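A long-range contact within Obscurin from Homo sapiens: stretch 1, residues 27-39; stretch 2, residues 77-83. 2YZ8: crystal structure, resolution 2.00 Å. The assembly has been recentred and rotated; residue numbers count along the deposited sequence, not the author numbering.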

# COMPACT_ATOMS: atom_id res chain seq x y z
N THR A 27 2.46 3.93 5.99
CA THR A 27 2.58 4.43 4.62
C THR A 27 3.31 3.43 3.73
O THR A 27 4.53 3.25 3.85
N LEU A 28 2.55 2.78 2.85
CA LEU A 28 3.10 1.83 1.89
C LEU A 28 3.41 2.55 0.58
O LEU A 28 2.53 3.18 -0.01
N ARG A 29 4.66 2.46 0.14
CA ARG A 29 5.12 3.20 -1.03
C ARG A 29 5.72 2.30 -2.11
O ARG A 29 6.49 1.39 -1.80
N CYS A 30 5.37 2.58 -3.36
CA CYS A 30 6.03 1.96 -4.51
C CYS A 30 6.13 2.95 -5.66
O CYS A 30 5.60 4.06 -5.59
N VAL A 31 6.84 2.56 -6.72
CA VAL A 31 7.12 3.48 -7.83
C VAL A 31 6.91 2.81 -9.19
O VAL A 31 7.35 1.68 -9.41
N LEU A 32 6.23 3.52 -10.09
CA LEU A 32 6.02 3.07 -11.47
C LEU A 32 7.14 3.55 -12.39
O LEU A 32 7.86 4.50 -12.06
N SER A 33 7.27 2.92 -13.56
CA SER A 33 8.28 3.29 -14.56
C SER A 33 7.91 4.54 -15.37
O SER A 33 8.75 5.10 -16.07
N SER A 34 6.65 4.94 -15.28
CA SER A 34 6.21 6.23 -15.80
C SER A 34 4.94 6.68 -15.07
O SER A 34 4.34 5.91 -14.32
N VAL A 35 4.55 7.93 -15.28
CA VAL A 35 3.35 8.47 -14.65
C VAL A 35 2.13 7.86 -15.32
O VAL A 35 1.80 8.20 -16.46
N ALA A 36 1.48 6.92 -14.63
CA ALA A 36 0.29 6.27 -15.16
C ALA A 36 -0.75 6.06 -14.06
O ALA A 36 -0.42 6.06 -12.87
N ALA A 37 -2.01 5.90 -14.46
CA ALA A 37 -3.13 5.70 -13.54
C ALA A 37 -4.34 5.12 -14.27
O ALA A 37 -4.40 5.20 -15.50
N PRO A 38 -5.30 4.53 -13.54
CA PRO A 38 -5.32 4.30 -12.09
C PRO A 38 -4.66 2.98 -11.66
O PRO A 38 -4.66 2.00 -12.40
N VAL A 39 -4.10 2.98 -10.45
CA VAL A 39 -3.62 1.75 -9.86
C VAL A 39 -4.69 1.22 -8.91
O VAL A 39 -5.57 1.96 -8.48
N ARG A 77 -0.85 -8.94 4.20
CA ARG A 77 -0.31 -8.65 2.88
C ARG A 77 -1.11 -7.60 2.10
O ARG A 77 -2.33 -7.72 1.92
N TYR A 78 -0.40 -6.57 1.63
CA TYR A 78 -0.98 -5.58 0.74
C TYR A 78 -0.30 -5.65 -0.62
O TYR A 78 0.85 -6.07 -0.73
N SER A 79 -1.03 -5.24 -1.66
CA SER A 79 -0.52 -5.31 -3.03
C SER A 79 -0.97 -4.10 -3.83
O SER A 79 -2.01 -3.51 -3.53
N CYS A 80 -0.18 -3.75 -4.84
CA CYS A 80 -0.54 -2.69 -5.77
C CYS A 80 -0.46 -3.26 -7.18
O CYS A 80 0.43 -4.07 -7.47
N SER A 81 -1.41 -2.87 -8.03
CA SER A 81 -1.50 -3.43 -9.37
C SER A 81 -1.83 -2.39 -10.41
O SER A 81 -2.65 -1.49 -10.19
N PHE A 82 -1.17 -2.50 -11.56
CA PHE A 82 -1.49 -1.67 -12.71
C PHE A 82 -1.48 -2.53 -13.96
O PHE A 82 -0.46 -3.15 -14.30
N GLY A 83 -2.62 -2.58 -14.64
CA GLY A 83 -2.79 -3.44 -15.81
C GLY A 83 -2.52 -4.87 -15.40
O GLY A 83 -3.19 -5.40 -14.51

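Packing of strand 27-32 and the residues after it against strand 77-82 in Obscurin. The two strands run in roughly the same direction, 30° apart, and their axes come no closer than 9.0 Å; side chains fill the gap, and no hydrogen bond crosses between the stretches. Together the two sides bury 418 Å².

Between the strands the contacts are apolar: alternation along strand 27-32 points Leu28, Cys30 and Leu32 toward the partner, while Thr27, Arg29 and Val31 lie out of reach. In the second strand Tyr78 and Cys80 point toward the first, and Arg77, Ser79 and Ser81 point away. Leu28 (chi1 m, chi2 p) brings CD2 to 3.5 Å from CB of Tyr78 (chi1 m), meeting the tyrosine near the root of its side chain; Tyr78 OH is hydrogen-bonded elsewhere in the structure. Cys30 (p) and Cys80 (t) pack as apolar side chains, Cys30 SG lying 4.0 Å from Cys80 CB. Leu32 (m, t) places CD2 4.3 Å from Phe82 CB.

Phe82 has the largest covered area, 102 Å². Its CA-to-CB bond points sideways, but with chi1 t and chi2 -101° the ring reaches the loop, where Ala36 CB lies 3.6 Å from Phe82 CZ. Further along, Val39 (m), also sideways, bridges two residues: its CB is 3.8 Å from Cys80 SG, and its CG1 is 4.0 Å from Phe82 CB.

Main-chain atoms complete the interface. Ala37 and Pro38 point their CB atoms away, and main-chain atoms meet the ring edge instead. Pro38 O approaches Phe82 CD2 at 3.3 Å, and Ala37 C approaches Phe82 CE2 at 3.7 Å; the peptide bond joining these loop residues is cis. Val39 CA makes a CA-H...O contact with Ser81 O at 3.4 Å, so Ser81 takes part through its carbonyl although its CA-to-CB bond points away.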

# COMPACT_ATOMS: atom_id res chain seq x y z
CB THR A 27 3.29 5.81 4.55
OG1 THR A 27 2.57 6.75 5.35
CG2 THR A 27 3.33 6.30 3.12
CB LEU A 28 2.12 0.68 1.66
CG LEU A 28 1.99 -0.34 2.79
CD1 LEU A 28 1.59 0.29 4.12
CD2 LEU A 28 0.98 -1.39 2.39
CB ARG A 29 6.17 4.24 -0.63
CG ARG A 29 5.66 5.37 0.25
CD ARG A 29 6.80 6.33 0.56
NE ARG A 29 6.35 7.53 1.26
CZ ARG A 29 6.38 7.69 2.58
NH1 ARG A 29 5.95 8.83 3.11
NH2 ARG A 29 6.81 6.72 3.37
CB CYS A 30 5.34 0.65 -4.93
SG CYS A 30 3.62 0.82 -5.45
CB VAL A 31 8.57 4.03 -7.75
CG1 VAL A 31 8.84 5.03 -8.87
CG2 VAL A 31 8.85 4.67 -6.40
CB LEU A 32 4.68 3.61 -12.00
CG LEU A 32 3.37 3.18 -11.34
CD1 LEU A 32 2.26 4.19 -11.67
CD2 LEU A 32 2.98 1.76 -11.74
CB SER A 33 8.57 2.12 -15.50
OG SER A 33 7.38 1.65 -16.12
CB SER A 34 6.01 6.19 -17.32
OG SER A 34 5.08 5.21 -17.71
CB VAL A 35 3.31 10.02 -14.72
CG1 VAL A 35 2.08 10.56 -14.00
CG2 VAL A 35 4.57 10.61 -14.11
CB ALA A 36 0.65 4.94 -15.82
CB ALA A 37 -3.50 7.02 -12.85
CB PRO A 38 -6.81 4.27 -11.78
CG PRO A 38 -7.43 3.68 -12.99
CD PRO A 38 -6.55 4.07 -14.17
CB VAL A 39 -2.26 1.94 -9.13
CG1 VAL A 39 -1.17 2.37 -10.13
CG2 VAL A 39 -2.40 2.95 -7.99
CB ARG A 77 -0.21 -9.94 2.07
CG ARG A 77 0.35 -9.71 0.67
CD ARG A 77 0.83 -11.01 0.08
NE ARG A 77 1.91 -11.62 0.86
CZ ARG A 77 3.20 -11.31 0.74
NH1 ARG A 77 3.60 -10.38 -0.13
NH2 ARG A 77 4.09 -11.93 1.49
CB TYR A 78 -0.78 -4.18 1.32
CG TYR A 78 -1.59 -3.91 2.56
CD1 TYR A 78 -2.80 -3.21 2.48
CD2 TYR A 78 -1.14 -4.32 3.82
CE1 TYR A 78 -3.55 -2.95 3.62
CE2 TYR A 78 -1.88 -4.06 4.96
CZ TYR A 78 -3.08 -3.38 4.85
OH TYR A 78 -3.82 -3.13 5.98
CB SER A 79 -1.00 -6.58 -3.72
OG SER A 79 -0.56 -7.73 -3.02
CB CYS A 80 0.38 -1.47 -5.63
SG CYS A 80 -0.20 -0.01 -6.55
CB SER A 81 -2.55 -4.54 -9.40
OG SER A 81 -3.84 -4.01 -9.20
CB PHE A 82 -0.52 -0.49 -12.86
CG PHE A 82 -0.84 0.41 -14.03
CD1 PHE A 82 -0.12 0.31 -15.22
CD2 PHE A 82 -1.88 1.33 -13.95
CE1 PHE A 82 -0.42 1.14 -16.31
CE2 PHE A 82 -2.20 2.15 -15.04
CZ PHE A 82 -1.47 2.05 -16.22